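PDB 3U55: phosphoribosylaminoimidazole-succinocarboxamide synthase from Pyrococcus horikoshii, which catalyses the ATP-dependent joining of L-aspartate to 5-amino-1-(5-phospho-D-ribosyl)imidazole-4-carboxylate, forming SAICAR in de novo purine biosynthesis. Local coordinates for residues D29-F34 and K43-L48; A50-I55 and I192-C197; H63-H68 and I186-E191; D84-E89 and F178-N183; E89-N94 and E118-N123. All blocks are in the same frame, centred on the assembly; numbering follows the deposited sequence.

Overall arrangement
Contacts 1 and 2 lie in series along helix 45-62, their centres about 11 Å apart, and meet in a salt bridge of 2.8 Å from K45 NZ to D195 OD1. Contact 3 joins the chain beyond that helix to residues 186-191 and touches contact 2 through E191, which packs on S53 and T196. Contacts 3, 4 and 5 reach the six-stranded antiparallel sheet; contacts 3 and 4 have centres about 10 Å apart, while contacts 4 and 5 share E89. The centres of contacts 1 and 5 are about 21 Å apart, yet the sulfate sulfur atoms at F34 and R93 are 7.1 Å apart; though probably from the crystallisation liquor, these ions may mark one anion-binding region of this nucleotide-dependent enzyme.

Contact 1: D29-F34 and K43-L48; sequences DDATAF and KGKGWL. With SO4 (sulfate ion), chain C.
The flat carboxylate of D29 meets the backbone N-H of G44 over its plane and that of G46 almost end-on to its other oxygen. G44 N lies 3.2 Å from D29 OD1, 56° out of the carboxylate plane, yet its N-H points straight at the oxygen (164°). G46 N is 2.9 Å from D29 OD2, which also accepts from a water at 2.7 Å that receives the N-H of W47. CG anti to the carbonyl carbon (chi1 -73°) turns the carboxylate to the start of helix 45-62, where G44 holds the N-cap position; the carboxylate charge would probably be stabilised by the helix N-terminus. An alanine at D29 would probably leave the N-H groups of G44 and G46 without their acceptor. The doubly bent K45 chain brings CE to 3.9 Å from A31 CB, and NZ makes a weak bond to D30 O (3.0 Å), though its stronger partner is D195. Farther along, F34 N donates to sulfate O4 at 3.1 Å, an ion also bound by K210 and R214. Strand 30-33 pairs antiparallel with strand 38-41, helix 211-214 packs on A31 and A33, and helix 220-232 meets K45 through L220 and Y224.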
# COMPACT_ATOMS: atom_id res chain seq x y z
N ASP A 29 18.47 6.74 -25.52
CA ASP A 29 19.66 6.25 -24.83
C ASP A 29 19.80 6.79 -23.41
O ASP A 29 20.70 6.37 -22.66
CB ASP A 29 20.92 6.54 -25.65
CG ASP A 29 21.04 5.64 -26.88
OD1 ASP A 29 21.98 5.86 -27.68
OD2 ASP A 29 20.21 4.72 -27.05
N ASP A 30 18.91 7.70 -23.03
CA ASP A 30 18.91 8.32 -21.70
C ASP A 30 18.53 7.33 -20.60
O ASP A 30 17.63 6.51 -20.77
CB ASP A 30 17.94 9.51 -21.65
CG ASP A 30 18.30 10.61 -22.62
OD1 ASP A 30 17.38 11.15 -23.26
OD2 ASP A 30 19.50 10.94 -22.74
N ALA A 31 19.24 7.43 -19.47
CA ALA A 31 18.91 6.66 -18.29
C ALA A 31 18.77 7.57 -17.07
O ALA A 31 19.58 8.48 -16.87
CB ALA A 31 19.98 5.59 -18.04
N THR A 32 17.72 7.33 -16.29
CA THR A 32 17.48 8.09 -15.06
C THR A 32 17.28 7.13 -13.90
O THR A 32 16.74 6.04 -14.07
CB THR A 32 16.24 9.01 -15.14
OG1 THR A 32 15.10 8.26 -15.58
CG2 THR A 32 16.48 10.18 -16.09
N ALA A 33 17.71 7.54 -12.71
CA ALA A 33 17.53 6.74 -11.51
C ALA A 33 17.32 7.64 -10.30
O ALA A 33 17.57 8.84 -10.36
CB ALA A 33 18.72 5.81 -11.29
N PHE A 34 16.86 7.03 -9.21
CA PHE A 34 16.66 7.70 -7.93
C PHE A 34 15.91 9.03 -8.07
O PHE A 34 16.40 10.08 -7.66
CB PHE A 34 18.00 7.90 -7.21
CG PHE A 34 18.84 6.65 -7.11
CD1 PHE A 34 18.34 5.51 -6.49
CD2 PHE A 34 20.13 6.62 -7.64
CE1 PHE A 34 19.12 4.35 -6.40
CE2 PHE A 34 20.91 5.48 -7.54
CZ PHE A 34 20.40 4.34 -6.92
N LYS A 43 25.02 4.61 -25.10
CA LYS A 43 24.89 4.45 -26.54
C LYS A 43 24.43 3.04 -26.91
O LYS A 43 25.11 2.05 -26.62
CB LYS A 43 26.22 4.78 -27.25
CG LYS A 43 26.22 4.56 -28.76
CD LYS A 43 25.32 5.54 -29.50
CE LYS A 43 25.33 5.26 -31.00
NZ LYS A 43 24.50 6.23 -31.76
N GLY A 44 23.26 2.97 -27.53
CA GLY A 44 22.67 1.70 -27.94
C GLY A 44 21.60 1.15 -27.00
O GLY A 44 20.95 0.16 -27.33
N LYS A 45 21.41 1.78 -25.84
CA LYS A 45 20.41 1.30 -24.88
C LYS A 45 19.00 1.34 -25.47
O LYS A 45 18.22 0.39 -25.29
CB LYS A 45 20.46 2.10 -23.57
CG LYS A 45 19.44 1.63 -22.53
CD LYS A 45 19.55 2.36 -21.20
CE LYS A 45 18.79 3.68 -21.21
NZ LYS A 45 17.30 3.52 -21.17
N GLY A 46 18.68 2.42 -26.16
CA GLY A 46 17.39 2.57 -26.83
C GLY A 46 17.08 1.41 -27.76
O GLY A 46 15.98 0.84 -27.70
N TRP A 47 18.05 1.06 -28.60
CA TRP A 47 17.90 -0.04 -29.55
C TRP A 47 17.62 -1.36 -28.83
O TRP A 47 16.69 -2.08 -29.19
CB TRP A 47 19.13 -0.16 -30.45
CG TRP A 47 18.95 -1.11 -31.61
CD1 TRP A 47 18.49 -0.79 -32.86
CD2 TRP A 47 19.22 -2.51 -31.62
NE1 TRP A 47 18.46 -1.92 -33.65
CE2 TRP A 47 18.90 -2.99 -32.91
CE3 TRP A 47 19.70 -3.42 -30.66
CZ2 TRP A 47 19.04 -4.33 -33.28
CZ3 TRP A 47 19.84 -4.75 -31.03
CH2 TRP A 47 19.52 -5.19 -32.32
N LEU A 48 18.43 -1.66 -27.82
CA LEU A 48 18.26 -2.88 -27.03
C LEU A 48 16.90 -2.96 -26.35
O LEU A 48 16.21 -3.98 -26.46
CB LEU A 48 19.39 -3.02 -26.01
CG LEU A 48 20.76 -3.31 -26.64
CD1 LEU A 48 21.89 -2.93 -25.68
CD2 LEU A 48 20.87 -4.77 -27.10
S SO4 C . 14.28 4.47 -10.73
O1 SO4 C . 15.03 3.90 -11.84
O2 SO4 C . 13.88 5.83 -11.09
O3 SO4 C . 13.09 3.66 -10.49
O4 SO4 C . 15.12 4.51 -9.53
O HOH W 1 19.78 3.26 -29.29

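Contact 2: A50-I55 and I192-C197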
# COMPACT_ATOMS: atom_id res chain seq x y z
N ALA A 50 14.13 -1.35 -27.13
CA ALA A 50 13.11 -1.47 -28.18
C ALA A 50 12.99 -2.91 -28.68
O ALA A 50 11.89 -3.47 -28.73
CB ALA A 50 13.42 -0.53 -29.34
N GLN A 51 14.14 -3.51 -29.02
CA GLN A 51 14.19 -4.88 -29.55
C GLN A 51 13.67 -5.90 -28.54
O GLN A 51 12.90 -6.80 -28.90
CB GLN A 51 15.62 -5.25 -29.97
CG GLN A 51 16.17 -4.46 -31.15
CD GLN A 51 15.39 -4.68 -32.43
OE1 GLN A 51 15.17 -5.81 -32.86
NE2 GLN A 51 14.97 -3.59 -33.05
N LEU A 52 14.10 -5.76 -27.29
CA LEU A 52 13.65 -6.67 -26.24
C LEU A 52 12.16 -6.52 -25.92
O LEU A 52 11.47 -7.51 -25.66
CB LEU A 52 14.52 -6.50 -24.98
CG LEU A 52 15.95 -7.02 -25.15
CD1 LEU A 52 16.85 -6.49 -24.03
CD2 LEU A 52 16.00 -8.54 -25.21
N SER A 53 11.65 -5.29 -25.98
CA SER A 53 10.22 -5.06 -25.80
C SER A 53 9.42 -5.80 -26.86
O SER A 53 8.45 -6.49 -26.55
CB SER A 53 9.88 -3.56 -25.83
OG SER A 53 10.32 -2.91 -24.65
N VAL A 54 9.84 -5.67 -28.11
CA VAL A 54 9.21 -6.36 -29.24
C VAL A 54 9.19 -7.86 -29.01
O VAL A 54 8.14 -8.50 -29.15
CB VAL A 54 9.91 -6.01 -30.58
CG1 VAL A 54 9.41 -6.90 -31.71
CG2 VAL A 54 9.65 -4.56 -30.94
N ILE A 55 10.34 -8.43 -28.63
CA ILE A 55 10.43 -9.85 -28.35
C ILE A 55 9.41 -10.28 -27.28
O ILE A 55 8.66 -11.23 -27.47
CB ILE A 55 11.86 -10.26 -27.92
CG1 ILE A 55 12.81 -10.19 -29.13
CG2 ILE A 55 11.87 -11.67 -27.33
CD1 ILE A 55 14.28 -10.09 -28.76
N ILE A 192 8.71 -3.52 -21.95
CA ILE A 192 9.22 -4.63 -21.14
C ILE A 192 10.69 -4.79 -21.53
O ILE A 192 11.00 -5.24 -22.64
CB ILE A 192 8.46 -5.96 -21.36
CG1 ILE A 192 6.96 -5.79 -21.09
CG2 ILE A 192 9.03 -7.07 -20.47
CD1 ILE A 192 6.12 -7.01 -21.45
N SER A 193 11.58 -4.40 -20.62
CA SER A 193 13.00 -4.32 -20.92
C SER A 193 13.84 -4.41 -19.64
O SER A 193 13.29 -4.41 -18.54
CB SER A 193 13.30 -2.98 -21.62
OG SER A 193 13.25 -1.92 -20.68
N PRO A 194 15.18 -4.47 -19.79
CA PRO A 194 16.04 -4.44 -18.61
C PRO A 194 15.94 -3.12 -17.82
O PRO A 194 16.47 -3.04 -16.71
CB PRO A 194 17.44 -4.61 -19.20
CG PRO A 194 17.21 -5.33 -20.49
CD PRO A 194 15.95 -4.74 -21.01
N ASP A 195 15.29 -2.11 -18.39
CA ASP A 195 14.94 -0.88 -17.66
C ASP A 195 13.78 -1.09 -16.66
O ASP A 195 13.75 -0.45 -15.61
CB ASP A 195 14.55 0.25 -18.63
CG ASP A 195 15.73 1.14 -19.01
OD1 ASP A 195 15.49 2.30 -19.41
OD2 ASP A 195 16.90 0.70 -18.92
N THR A 196 12.84 -1.96 -17.02
CA THR A 196 11.61 -2.13 -16.23
C THR A 196 11.52 -3.47 -15.49
O THR A 196 10.55 -3.73 -14.77
CB THR A 196 10.36 -1.95 -17.12
OG1 THR A 196 10.40 -2.88 -18.21
CG2 THR A 196 10.29 -0.52 -17.65
N CYS A 197 12.53 -4.32 -15.66
CA CYS A 197 12.56 -5.63 -15.02
C CYS A 197 13.86 -5.77 -14.26
O CYS A 197 14.87 -5.17 -14.63
CB CYS A 197 12.52 -6.74 -16.07
SG CYS A 197 11.16 -6.75 -17.24
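The hydroxyl oxygen of S53 has two partners: it accepts the N-H of I192, with I192 N 3.2 Å from S53 OG and 151° at the hydrogen, and it is bonded to the carbonyl oxygen of N49, one turn back in the helix. OG anti to the carbonyl carbon (chi1 -73°) puts it within range of both. Beside this bond, I192 O receives a CA-H...O contact from S53 CA at 3.3 Å. An alanine at S53 would probably leave the I192 N-H without its acceptor in this buried place. L52 CD1 presses on the P194 ring, 3.6 Å from P194 CD, the two side chains crossing at about a right angle. Beyond I192 the loop is braced internally: in an ST turn D195 N donates at 3.1 Å to S193 OG, which is also hydrogen-bonded to E191, and S193 N donates to T196 OG1. The loop between strands 186-188 and 197-201 lies along helix 45-62, with I231 and Y224 of helix 220-232 packing on L52 and P194.

Contact 3: H63-H68 and I186-E191; sequences HGIKTH and IVLADE
Two backbone bonds tie K66 and H68 to L188. H68 N, 2.7 Å from L188 O, sits nearly on the line of that carbonyl (C=O...N 172°), though its N-H is bent away from the line; L188 N donates to K66 O at 2.9 Å. A water adds a bridge, donating to both K66 O and I186 O. The H68 ring also bonds weakly through NE2 to D190 O (2.8 Å), at the ring edge. The two backbone bonds make T67 and L188 a single beta bridge, which pins the chain after the Schellman motif that ends helix 45-62, with G64 as C-prime residue, to strand 186-188 of the six-stranded sheet. With CG between the backbone N and the carbonyl carbon (chi1 72°), the H68 ring lies flat against A189, whose CA makes a CH-pi contact 3.5 Å from the ring centroid, almost on its normal. V187 CG1 presses against the backbone at 3.3 Å from T67 C, while I65 CG2 reaches L188 CD2 at 4.4 Å, beside L60.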
# COMPACT_ATOMS: atom_id res chain seq x y z
N HIS A 63 0.66 -15.99 -26.22
CA HIS A 63 0.04 -16.58 -25.05
C HIS A 63 -1.30 -15.92 -24.67
O HIS A 63 -1.82 -16.14 -23.58
CB HIS A 63 1.00 -16.53 -23.86
CG HIS A 63 2.05 -17.60 -23.88
ND1 HIS A 63 3.19 -17.51 -24.64
CD2 HIS A 63 2.11 -18.78 -23.23
CE1 HIS A 63 3.92 -18.60 -24.46
NE2 HIS A 63 3.29 -19.39 -23.61
N GLY A 64 -1.86 -15.13 -25.59
CA GLY A 64 -3.19 -14.55 -25.39
C GLY A 64 -3.28 -13.29 -24.54
O GLY A 64 -4.38 -12.91 -24.10
N ILE A 65 -2.15 -12.63 -24.30
CA ILE A 65 -2.12 -11.35 -23.60
C ILE A 65 -2.30 -10.22 -24.60
O ILE A 65 -1.55 -10.13 -25.58
CB ILE A 65 -0.79 -11.12 -22.82
CG1 ILE A 65 -0.51 -12.26 -21.83
CG2 ILE A 65 -0.79 -9.76 -22.10
CD1 ILE A 65 -1.56 -12.42 -20.74
N LYS A 66 -3.30 -9.36 -24.37
CA LYS A 66 -3.49 -8.17 -25.20
C LYS A 66 -2.45 -7.11 -24.85
O LYS A 66 -2.37 -6.68 -23.71
CB LYS A 66 -4.89 -7.58 -25.02
CG LYS A 66 -5.99 -8.34 -25.72
CD LYS A 66 -7.27 -7.51 -25.77
CE LYS A 66 -8.47 -8.39 -26.04
NZ LYS A 66 -8.83 -9.18 -24.84
N THR A 67 -1.66 -6.70 -25.85
CA THR A 67 -0.66 -5.65 -25.66
C THR A 67 -0.87 -4.53 -26.66
O THR A 67 -1.57 -4.70 -27.66
CB THR A 67 0.79 -6.16 -25.80
OG1 THR A 67 1.14 -6.28 -27.18
CG2 THR A 67 1.01 -7.50 -25.08
N HIS A 68 -0.24 -3.38 -26.40
CA HIS A 68 -0.37 -2.24 -27.30
C HIS A 68 0.52 -2.34 -28.55
O HIS A 68 0.48 -1.46 -29.41
CB HIS A 68 -0.19 -0.91 -26.54
CG HIS A 68 1.22 -0.61 -26.11
ND1 HIS A 68 1.63 0.67 -25.77
CD2 HIS A 68 2.30 -1.40 -25.95
CE1 HIS A 68 2.90 0.64 -25.42
NE2 HIS A 68 3.34 -0.60 -25.53
N ILE A 186 -8.75 -4.35 -21.28
CA ILE A 186 -7.53 -3.90 -20.61
C ILE A 186 -6.31 -4.43 -21.35
O ILE A 186 -6.15 -5.64 -21.55
CB ILE A 186 -7.55 -4.30 -19.11
CG1 ILE A 186 -8.74 -3.63 -18.42
CG2 ILE A 186 -6.22 -3.92 -18.43
CD1 ILE A 186 -9.02 -4.12 -17.01
N VAL A 187 -5.45 -3.50 -21.74
CA VAL A 187 -4.34 -3.76 -22.65
C VAL A 187 -3.01 -3.38 -22.01
O VAL A 187 -2.86 -2.29 -21.45
CB VAL A 187 -4.54 -2.96 -23.97
CG1 VAL A 187 -3.39 -3.18 -24.93
CG2 VAL A 187 -5.88 -3.35 -24.64
N LEU A 188 -2.04 -4.29 -22.09
CA LEU A 188 -0.69 -4.06 -21.59
C LEU A 188 0.03 -3.03 -22.46
O LEU A 188 0.06 -3.16 -23.69
CB LEU A 188 0.10 -5.38 -21.57
CG LEU A 188 1.51 -5.30 -21.00
CD1 LEU A 188 1.44 -4.78 -19.57
CD2 LEU A 188 2.20 -6.65 -21.06
N ALA A 189 0.60 -2.01 -21.82
CA ALA A 189 1.23 -0.90 -22.53
C ALA A 189 2.69 -0.71 -22.14
O ALA A 189 3.36 -1.67 -21.75
CB ALA A 189 0.42 0.39 -22.31
N ASP A 190 3.20 0.53 -22.26
CA ASP A 190 4.58 0.87 -21.91
C ASP A 190 5.60 -0.08 -22.57
O ASP A 190 5.47 -0.40 -23.76
CB ASP A 190 4.77 0.98 -20.38
CG ASP A 190 6.02 1.75 -19.99
OD1 ASP A 190 6.88 1.19 -19.28
OD2 ASP A 190 6.17 2.92 -20.40
N GLU A 191 6.58 -0.54 -21.79
CA GLU A 191 7.68 -1.35 -22.31
C GLU A 191 7.95 -2.56 -21.42
O GLU A 191 7.47 -2.62 -20.28
CB GLU A 191 8.97 -0.50 -22.41
CG GLU A 191 9.58 -0.15 -21.05
CD GLU A 191 10.87 0.65 -21.15
OE1 GLU A 191 11.92 0.09 -21.53
OE2 GLU A 191 10.84 1.85 -20.81
O HOH W 2 -3.82 -7.30 -21.39

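Contact 4: D84-E89 and F178-N183; sequences DMYPLE and FGKDKN
Bends at chi2 and chi3 of M85 (both near -65°) fold its chain back over G179, bringing CE to 3.5 Å from F178 O, and bends at chi2 and chi3 of K180 lay that chain against the phenol of Y86. Y86 itself has CG anti to the carbonyl carbon (chi1 -69°), which sets the ring with F178 O at its edge and with CD2 3.9 Å from F178 CB. K180 CD then comes to 3.3 Å from Y86 OH, the two side chains crossing obliquely. In the antiparallel ladder of the backbones, part of the six-stranded sheet, D84 and K180 are the hydrogen-bonded pair, with K180 N 2.8 Å from D84 O and D84 N 3.0 Å from K180 O; M85 and G179 are the following non-hydrogen-bonded pair, their CA atoms only 3.8 Å apart. A CB on G179 would crowd M85 SD as that chain is now folded, so the close approach probably relies on the glycine. Y86 N donates to F178 O at 2.9 Å, and an inverse gamma turn centred on P87 follows; a water beside it accepts from F178 N at 2.9 Å. F178 and Y86 pack on I149 of helix 143-165. From that helix E145 OE2 takes a salt bridge from K180 NZ and a hydrogen bond from Y86 OH, so one carboxylate oxygen satisfies the hydroxyl and is likely to offset the lysine charge.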
# COMPACT_ATOMS: atom_id res chain seq x y z
N ASP A 84 -6.62 4.70 -23.41
CA ASP A 84 -6.90 5.50 -22.23
C ASP A 84 -6.11 4.86 -21.09
O ASP A 84 -6.48 3.79 -20.60
CB ASP A 84 -8.40 5.51 -21.92
CG ASP A 84 -9.19 6.40 -22.87
OD1 ASP A 84 -8.60 7.31 -23.49
OD2 ASP A 84 -10.42 6.19 -22.99
N MET A 85 -5.02 5.50 -20.71
CA MET A 85 -4.07 4.90 -19.77
C MET A 85 -4.55 4.95 -18.33
O MET A 85 -5.10 5.95 -17.88
CB MET A 85 -2.69 5.58 -19.89
CG MET A 85 -1.95 5.29 -21.20
SD MET A 85 -1.52 3.56 -21.49
CE MET A 85 -0.34 3.29 -20.15
N TYR A 86 -4.34 3.85 -17.61
CA TYR A 86 -4.52 3.88 -16.15
C TYR A 86 -3.32 4.58 -15.52
O TYR A 86 -2.19 4.35 -15.95
CB TYR A 86 -4.62 2.46 -15.58
CG TYR A 86 -5.88 1.72 -15.94
CD1 TYR A 86 -7.09 2.00 -15.30
CD2 TYR A 86 -5.87 0.73 -16.93
CE1 TYR A 86 -8.25 1.32 -15.63
CE2 TYR A 86 -7.03 0.04 -17.26
CZ TYR A 86 -8.22 0.34 -16.61
OH TYR A 86 -9.37 -0.35 -16.94
N PRO A 87 -3.57 5.41 -14.49
CA PRO A 87 -2.47 6.08 -13.79
C PRO A 87 -1.80 5.13 -12.79
O PRO A 87 -1.69 5.46 -11.61
CB PRO A 87 -3.18 7.23 -13.06
CG PRO A 87 -4.55 6.75 -12.82
CD PRO A 87 -4.89 5.78 -13.95
N LEU A 88 -1.38 3.96 -13.28
CA LEU A 88 -0.81 2.92 -12.42
C LEU A 88 0.53 2.42 -12.91
O LEU A 88 0.78 2.35 -14.12
CB LEU A 88 -1.75 1.71 -12.33
CG LEU A 88 -3.17 1.87 -11.80
CD1 LEU A 88 -3.96 0.57 -12.02
CD2 LEU A 88 -3.17 2.27 -10.32
N GLU A 89 1.39 2.06 -11.96
CA GLU A 89 2.51 1.17 -12.22
C GLU A 89 2.23 -0.11 -11.43
O GLU A 89 1.97 -0.06 -10.23
CB GLU A 89 3.83 1.82 -11.81
CG GLU A 89 4.23 2.96 -12.76
CD GLU A 89 5.43 3.76 -12.27
OE1 GLU A 89 5.75 4.79 -12.91
OE2 GLU A 89 6.06 3.38 -11.25
N PHE A 178 -0.83 -0.26 -17.97
CA PHE A 178 -1.99 -0.73 -18.70
C PHE A 178 -2.85 0.45 -19.11
O PHE A 178 -2.81 1.52 -18.49
CB PHE A 178 -2.86 -1.63 -17.83
CG PHE A 178 -2.22 -2.94 -17.46
CD1 PHE A 178 -2.43 -4.08 -18.24
CD2 PHE A 178 -1.43 -3.05 -16.31
CE1 PHE A 178 -1.86 -5.30 -17.90
CE2 PHE A 178 -0.86 -4.27 -15.96
CZ PHE A 178 -1.07 -5.39 -16.75
N GLY A 179 -3.65 0.24 -20.15
CA GLY A 179 -4.66 1.20 -20.56
C GLY A 179 -5.86 0.44 -21.08
O GLY A 179 -5.84 -0.79 -21.22
N LYS A 180 -6.91 1.19 -21.40
CA LYS A 180 -8.15 0.62 -21.89
C LYS A 180 -8.34 1.00 -23.37
O LYS A 180 -8.16 2.16 -23.74
CB LYS A 180 -9.31 1.11 -21.03
CG LYS A 180 -10.49 0.17 -20.98
CD LYS A 180 -11.17 0.17 -19.62
CE LYS A 180 -12.02 1.40 -19.40
NZ LYS A 180 -12.89 1.24 -18.19
N ASP A 181 -8.68 0.01 -24.19
CA ASP A 181 -8.90 0.23 -25.62
C ASP A 181 -10.34 0.65 -25.89
O ASP A 181 -11.13 0.78 -24.95
CB ASP A 181 -8.45 -0.99 -26.47
CG ASP A 181 -9.35 -2.22 -26.29
OD1 ASP A 181 -10.49 -2.11 -25.81
OD2 ASP A 181 -8.89 -3.33 -26.64
N LYS A 182 -10.70 0.86 -27.15
CA LYS A 182 -12.04 1.37 -27.46
C LYS A 182 -13.16 0.37 -27.14
O LYS A 182 -14.30 0.78 -26.92
CB LYS A 182 -12.11 1.88 -28.91
CG LYS A 182 -11.28 3.13 -29.15
CD LYS A 182 -11.24 3.52 -30.62
N ASN A 183 -12.83 -0.92 -27.08
CA ASN A 183 -13.78 -1.96 -26.68
C ASN A 183 -13.96 -2.10 -25.17
O ASN A 183 -14.76 -2.92 -24.71
CB ASN A 183 -13.36 -3.31 -27.26
CG ASN A 183 -13.59 -3.41 -28.76
OD1 ASN A 183 -14.54 -2.83 -29.29
ND2 ASN A 183 -12.71 -4.13 -29.44
O HOH W 3 -1.04 1.83 -16.02

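Contact 5: E89-N94 and E118-N123. With SO4 (sulfate ion), chain B.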
# COMPACT_ATOMS: atom_id res chain seq x y z
N GLU A 89 1.39 2.06 -11.96
CA GLU A 89 2.51 1.17 -12.22
C GLU A 89 2.23 -0.11 -11.43
O GLU A 89 1.97 -0.06 -10.23
CB GLU A 89 3.83 1.82 -11.81
CG GLU A 89 4.23 2.96 -12.76
CD GLU A 89 5.43 3.76 -12.27
OE1 GLU A 89 5.75 4.79 -12.91
OE2 GLU A 89 6.06 3.38 -11.25
N VAL A 90 2.24 -1.24 -12.13
CA VAL A 90 1.90 -2.52 -11.52
C VAL A 90 3.17 -3.33 -11.42
O VAL A 90 3.78 -3.67 -12.44
CB VAL A 90 0.82 -3.27 -12.33
CG1 VAL A 90 0.42 -4.59 -11.66
CG2 VAL A 90 -0.41 -2.39 -12.52
N VAL A 91 3.59 -3.62 -10.20
CA VAL A 91 4.86 -4.32 -9.98
C VAL A 91 4.61 -5.76 -9.50
O VAL A 91 3.91 -5.97 -8.51
CB VAL A 91 5.74 -3.53 -8.97
CG1 VAL A 91 7.05 -4.26 -8.74
CG2 VAL A 91 5.97 -2.08 -9.46
N VAL A 92 5.18 -6.73 -10.21
CA VAL A 92 5.10 -8.14 -9.79
C VAL A 92 6.48 -8.56 -9.30
O VAL A 92 7.47 -8.30 -9.96
CB VAL A 92 4.62 -9.08 -10.94
CG1 VAL A 92 4.47 -10.52 -10.44
CG2 VAL A 92 3.29 -8.62 -11.50
N ARG A 93 6.54 -9.21 -8.14
CA ARG A 93 7.82 -9.56 -7.52
C ARG A 93 7.85 -11.04 -7.13
O ARG A 93 6.95 -11.54 -6.45
CB ARG A 93 8.10 -8.65 -6.30
CG ARG A 93 7.48 -7.23 -6.40
CD ARG A 93 7.88 -6.29 -5.24
NE ARG A 93 9.24 -5.82 -5.45
CZ ARG A 93 9.62 -4.56 -5.63
NH1 ARG A 93 8.77 -3.53 -5.60
NH2 ARG A 93 10.91 -4.33 -5.83
N ASN A 94 8.90 -11.73 -7.59
CA ASN A 94 9.13 -13.15 -7.31
C ASN A 94 10.25 -13.35 -6.29
O ASN A 94 10.24 -14.32 -5.51
CB ASN A 94 9.53 -13.86 -8.61
CG ASN A 94 8.45 -13.80 -9.66
OD1 ASN A 94 7.30 -14.21 -9.42
ND2 ASN A 94 8.80 -13.29 -10.84
N GLU A 118 2.09 -5.27 -6.47
CA GLU A 118 1.96 -3.96 -5.84
C GLU A 118 1.43 -2.97 -6.86
O GLU A 118 1.82 -3.00 -8.03
CB GLU A 118 3.31 -3.46 -5.31
CG GLU A 118 3.89 -4.31 -4.19
CD GLU A 118 5.35 -4.00 -3.89
OE1 GLU A 118 5.99 -3.24 -4.65
OE2 GLU A 118 5.87 -4.54 -2.89
N LEU A 119 0.52 -2.11 -6.41
CA LEU A 119 -0.01 -1.04 -7.26
C LEU A 119 0.57 0.29 -6.81
O LEU A 119 0.59 0.58 -5.61
CB LEU A 119 -1.54 -0.98 -7.17
CG LEU A 119 -2.29 -2.29 -7.46
CD1 LEU A 119 -3.77 -2.16 -7.12
CD2 LEU A 119 -2.11 -2.67 -8.92
N TYR A 120 1.05 1.07 -7.77
CA TYR A 120 1.57 2.41 -7.51
C TYR A 120 0.78 3.42 -8.31
O TYR A 120 0.50 3.22 -9.49
CB TYR A 120 3.06 2.51 -7.83
CG TYR A 120 3.91 1.68 -6.90
CD1 TYR A 120 4.43 2.22 -5.73
CD2 TYR A 120 4.16 0.33 -7.19
CE1 TYR A 120 5.18 1.46 -4.85
CE2 TYR A 120 4.92 -0.44 -6.32
CZ TYR A 120 5.43 0.13 -5.16
OH TYR A 120 6.18 -0.63 -4.30
N TYR A 121 0.40 4.49 -7.64
CA TYR A 121 -0.32 5.58 -8.29
C TYR A 121 0.66 6.50 -9.01
O TYR A 121 1.53 7.09 -8.38
CB TYR A 121 -1.12 6.34 -7.23
CG TYR A 121 -1.76 7.63 -7.69
CD1 TYR A 121 -2.36 7.74 -8.94
CD2 TYR A 121 -1.80 8.74 -6.84
CE1 TYR A 121 -2.96 8.94 -9.36
CE2 TYR A 121 -2.40 9.93 -7.24
CZ TYR A 121 -2.97 10.02 -8.50
OH TYR A 121 -3.56 11.21 -8.88
N LYS A 122 0.53 6.60 -10.34
CA LYS A 122 1.42 7.47 -11.12
C LYS A 122 1.06 8.93 -10.89
O LYS A 122 0.02 9.40 -11.35
CB LYS A 122 1.36 7.13 -12.61
CG LYS A 122 2.09 5.86 -13.00
CD LYS A 122 1.97 5.56 -14.50
CE LYS A 122 2.76 6.55 -15.36
NZ LYS A 122 4.21 6.22 -15.38
N ASN A 123 1.91 9.62 -10.14
CA ASN A 123 1.69 11.01 -9.75
C ASN A 123 3.02 11.59 -9.29
O ASN A 123 3.50 11.24 -8.22
CB ASN A 123 0.64 11.10 -8.62
CG ASN A 123 0.31 12.53 -8.22
OD1 ASN A 123 1.19 13.31 -7.83
ND2 ASN A 123 -0.96 12.88 -8.30
S SO4 B . 11.55 -0.82 -6.86
O1 SO4 B . 11.85 -2.06 -6.16
O2 SO4 B . 12.10 -0.85 -8.21
O3 SO4 B . 10.09 -0.67 -6.89
O4 SO4 B . 12.15 0.30 -6.14
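Residues E89-V91 and E118-Y120 form an antiparallel ladder between strands 84-93 and 111-121 of the six-stranded sheet; the axes of 89-93 and 118-121 come within 4.9 Å. Its tight part is the backbone: E89 with Y120 and V91 with E118 are hydrogen-bonded pairs, the straightest bond being V91 N to E118 O (2.9 Å, 173°). Between them V90 and L119 lie side by side, V90 CG2 4.0 Å from L119 CD2, while on the other face V91 CG2 meets Y120 CE2 at 3.7 Å. The partly exposed end rests on one longer bond: E89 and K122 cross at about a right angle, and K122 NZ, whose stronger partner is E177, reaches the anti lone pair of E89 OE1 in a salt bridge of 3.2 Å. At the other end R93 binds a sulfate, and H135 of the second subunit packs on the buried E118. There E118 OE1 is gripped from opposite faces of its carboxylate plane, by R93 NH1 in a salt bridge of 3.0 Å and by Y120 OH, which donates to it at 2.6 Å.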